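Local atomic coordinates of mitogen-activated protein kinase, putative (Map kinase-like protein) (PDB entry 3PG1), a protein that probably binds ATP and transfers its phosphate to serine or threonine residues of other proteins, as a parasite relative of the MAP kinases. Residues 73-84 and 352-360. Sequence-based numbering, arbitrary orientation.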
# COMPACT_ATOMS: atom_id res chain seq x y z
N CYS A 73 -10.44 12.08 -14.01
CA CYS A 73 -11.43 12.37 -12.97
C CYS A 73 -11.82 11.07 -12.26
O CYS A 73 -11.79 11.03 -11.02
CB CYS A 73 -12.66 13.07 -13.56
SG CYS A 73 -13.82 13.70 -12.33
N LYS A 74 -12.11 10.00 -13.05
CA LYS A 74 -12.47 8.66 -12.56
C LYS A 74 -11.34 8.04 -11.73
O LYS A 74 -11.62 7.43 -10.69
CB LYS A 74 -12.85 7.74 -13.73
CG LYS A 74 -13.52 6.42 -13.31
CD LYS A 74 -14.56 5.94 -14.32
CE LYS A 74 -14.01 5.10 -15.46
NZ LYS A 74 -13.70 3.71 -15.03
N ARG A 75 -10.09 8.18 -12.19
CA ARG A 75 -8.91 7.67 -11.49
C ARG A 75 -8.80 8.31 -10.09
O ARG A 75 -8.62 7.59 -9.11
CB ARG A 75 -7.64 7.95 -12.32
CG ARG A 75 -6.33 7.70 -11.57
CD ARG A 75 -5.12 8.15 -12.38
NE ARG A 75 -4.06 7.14 -12.36
CZ ARG A 75 -4.00 6.10 -13.17
NH1 ARG A 75 -4.94 5.90 -14.08
NH2 ARG A 75 -2.99 5.23 -13.08
N VAL A 76 -8.93 9.65 -10.01
CA VAL A 76 -8.86 10.38 -8.74
C VAL A 76 -10.07 10.08 -7.83
O VAL A 76 -9.89 9.92 -6.62
CB VAL A 76 -8.58 11.91 -8.93
CG1 VAL A 76 -8.24 12.57 -7.60
CG2 VAL A 76 -7.44 12.14 -9.91
N LEU A 77 -11.29 9.94 -8.42
CA LEU A 77 -12.50 9.61 -7.68
C LEU A 77 -12.35 8.24 -7.00
O LEU A 77 -12.72 8.10 -5.83
CB LEU A 77 -13.75 9.63 -8.58
CG LEU A 77 -15.09 9.37 -7.87
CD1 LEU A 77 -15.35 10.38 -6.76
CD2 LEU A 77 -16.24 9.31 -8.85
N ARG A 78 -11.76 7.27 -7.71
CA ARG A 78 -11.51 5.94 -7.15
C ARG A 78 -10.50 5.99 -5.99
O ARG A 78 -10.72 5.34 -4.96
CB ARG A 78 -11.07 4.95 -8.23
CG ARG A 78 -11.21 3.50 -7.74
CD ARG A 78 -10.93 2.45 -8.80
NE ARG A 78 -11.23 1.11 -8.29
CZ ARG A 78 -10.40 0.37 -7.56
NH1 ARG A 78 -9.19 0.82 -7.24
NH2 ARG A 78 -10.77 -0.84 -7.14
N GLU A 79 -9.42 6.77 -6.13
CA GLU A 79 -8.42 6.91 -5.07
C GLU A 79 -9.06 7.53 -3.82
O GLU A 79 -8.77 7.13 -2.70
CB GLU A 79 -7.26 7.82 -5.54
CG GLU A 79 -6.41 7.24 -6.66
CD GLU A 79 -5.19 8.06 -7.05
OE1 GLU A 79 -4.91 9.08 -6.37
OE2 GLU A 79 -4.50 7.67 -8.02
N ILE A 80 -9.93 8.51 -4.04
CA ILE A 80 -10.64 9.23 -2.98
C ILE A 80 -11.67 8.36 -2.29
O ILE A 80 -11.74 8.35 -1.07
CB ILE A 80 -11.19 10.58 -3.55
CG1 ILE A 80 -10.19 11.70 -3.29
CG2 ILE A 80 -12.60 10.97 -3.08
CD1 ILE A 80 -8.87 11.57 -4.03
N ARG A 81 -12.50 7.67 -3.08
CA ARG A 81 -13.53 6.78 -2.55
C ARG A 81 -12.90 5.68 -1.67
O ARG A 81 -13.44 5.37 -0.62
CB ARG A 81 -14.36 6.17 -3.70
CG ARG A 81 -15.36 7.19 -4.32
CD ARG A 81 -16.70 6.58 -4.69
NE ARG A 81 -17.18 5.71 -3.62
CZ ARG A 81 -17.56 4.46 -3.78
NH1 ARG A 81 -17.62 3.92 -5.00
NH2 ARG A 81 -17.93 3.73 -2.73
N LEU A 82 -11.73 5.13 -2.09
CA LEU A 82 -11.01 4.10 -1.34
C LEU A 82 -10.48 4.62 -0.04
O LEU A 82 -10.62 3.94 0.97
CB LEU A 82 -9.87 3.51 -2.18
CG LEU A 82 -10.24 2.29 -2.99
CD1 LEU A 82 -9.18 1.97 -3.99
CD2 LEU A 82 -10.52 1.11 -2.07
N LEU A 83 -9.92 5.87 -0.05
CA LEU A 83 -9.40 6.51 1.18
C LEU A 83 -10.50 6.74 2.18
O LEU A 83 -10.32 6.49 3.37
CB LEU A 83 -8.74 7.85 0.86
CG LEU A 83 -7.23 7.87 0.61
CD1 LEU A 83 -6.78 9.30 0.30
CD2 LEU A 83 -6.44 7.30 1.81
N ASN A 84 -11.66 7.14 1.68
CA ASN A 84 -12.84 7.47 2.46
C ASN A 84 -13.68 6.29 2.90
O ASN A 84 -14.56 6.44 3.75
CB ASN A 84 -13.67 8.50 1.68
CG ASN A 84 -14.42 9.47 2.55
OD1 ASN A 84 -14.03 9.78 3.67
ND2 ASN A 84 -15.56 9.93 2.05
N ILE A 352 -20.60 12.76 -7.23
CA ILE A 352 -20.03 11.74 -6.33
C ILE A 352 -18.99 12.38 -5.41
O ILE A 352 -18.98 12.05 -4.23
CB ILE A 352 -19.53 10.45 -7.05
CG1 ILE A 352 -20.62 9.84 -7.97
CG2 ILE A 352 -19.02 9.39 -6.04
CD1 ILE A 352 -20.10 8.80 -8.99
N PHE A 353 -18.17 13.34 -5.92
CA PHE A 353 -17.19 14.07 -5.10
C PHE A 353 -17.91 14.86 -4.01
O PHE A 353 -17.50 14.79 -2.85
CB PHE A 353 -16.30 15.00 -5.95
CG PHE A 353 -15.17 14.33 -6.70
CD1 PHE A 353 -15.22 14.17 -8.08
CD2 PHE A 353 -14.04 13.87 -6.02
CE1 PHE A 353 -14.17 13.57 -8.77
CE2 PHE A 353 -12.98 13.27 -6.72
CZ PHE A 353 -13.05 13.14 -8.09
N THR A 354 -19.02 15.55 -4.38
CA THR A 354 -19.87 16.31 -3.46
C THR A 354 -20.48 15.35 -2.43
O THR A 354 -20.48 15.67 -1.24
CB THR A 354 -20.92 17.13 -4.23
OG1 THR A 354 -20.28 17.85 -5.29
CG2 THR A 354 -21.66 18.12 -3.34
N ALA A 355 -20.94 14.16 -2.89
CA ALA A 355 -21.51 13.11 -2.04
C ALA A 355 -20.43 12.51 -1.12
O ALA A 355 -20.73 12.18 0.03
CB ALA A 355 -22.13 12.02 -2.90
N GLU A 356 -19.18 12.40 -1.62
CA GLU A 356 -18.05 11.88 -0.84
C GLU A 356 -17.60 12.89 0.21
O GLU A 356 -17.21 12.47 1.30
CB GLU A 356 -16.87 11.45 -1.74
CG GLU A 356 -17.08 10.13 -2.47
CD GLU A 356 -17.16 8.88 -1.61
OE1 GLU A 356 -16.42 8.80 -0.60
OE2 GLU A 356 -17.96 7.98 -1.95
N VAL A 357 -17.70 14.21 -0.10
CA VAL A 357 -17.37 15.30 0.84
C VAL A 357 -18.49 15.41 1.90
O VAL A 357 -18.20 15.70 3.07
CB VAL A 357 -17.04 16.64 0.10
CG1 VAL A 357 -16.92 17.82 1.06
CG2 VAL A 357 -15.76 16.51 -0.72
N GLU A 358 -19.76 15.12 1.51
CA GLU A 358 -20.94 15.17 2.38
C GLU A 358 -20.90 14.07 3.46
O GLU A 358 -20.95 14.39 4.64
CB GLU A 358 -22.24 15.11 1.57
N ARG A 359 -20.77 12.78 3.03
CA ARG A 359 -20.69 11.60 3.91
C ARG A 359 -19.48 11.71 4.85
O ARG A 359 -19.51 11.17 5.96
CB ARG A 359 -20.59 10.31 3.07
N PHE A 360 -18.43 12.43 4.39
CA PHE A 360 -17.22 12.71 5.15
C PHE A 360 -17.51 13.63 6.36
O PHE A 360 -17.14 13.29 7.48
CB PHE A 360 -16.11 13.31 4.24
CG PHE A 360 -14.86 13.67 5.01
CD1 PHE A 360 -14.70 14.94 5.54
CD2 PHE A 360 -13.91 12.70 5.30
CE1 PHE A 360 -13.60 15.24 6.34
CE2 PHE A 360 -12.80 13.01 6.09
CZ PHE A 360 -12.66 14.27 6.61
O HOH W 1 -16.03 5.77 -0.13
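Phe-353 drives its ring as a knob into a hole formed by Cys-73, Val-76, Leu-77 and Ile-80; a large, flat apolar group suits this place between two helices and a sheet. Leu-77 CD1 sits over the centre of one ring face, 3.6 Å from the Phe-353 centroid and almost on its normal, a CH-pi contact. With CG of Leu-77 anti to its own backbone N (chi1 -177°), CD1 is laid over the ring, while Leu-77 CB touches Phe-353 CZ. Cys-73 suits the ring's edge, where its small, polarisable sulfur lies in the plane, SG 3.6 Å from Phe-353 CE1. The other methyl of Leu-77, CD2, packs against Ile-352, whose side chain crosses it at about a right angle. Helix 70-85 is the αC helix of the kinase N-terminal lobe, and the C-terminal helix 346-360 runs nearly parallel beside it, at 16°; Phe-353 and Ile-80 also reach Leu-109 of the lobe's β-sheet. Further along, Glu-356 splits its carboxylate between two donors. Bends at chi2 and chi3 of Arg-81 bring NE to Glu-356 OE2, 2.9 Å away and above the carboxylate plane, a salt bridge whose N-H...O angle is bent to 132°; arginine's several N-H groups let NH1 bond to His-338 O as well. Asn-84 ND2 gives Glu-356 OE1 a nearly straight bond of 3.0 Å. A water donates to both this oxygen and Arg-81 O. Asn-84 OD1 approaches the Phe-360 ring edge at CD2, 3.3 Å away.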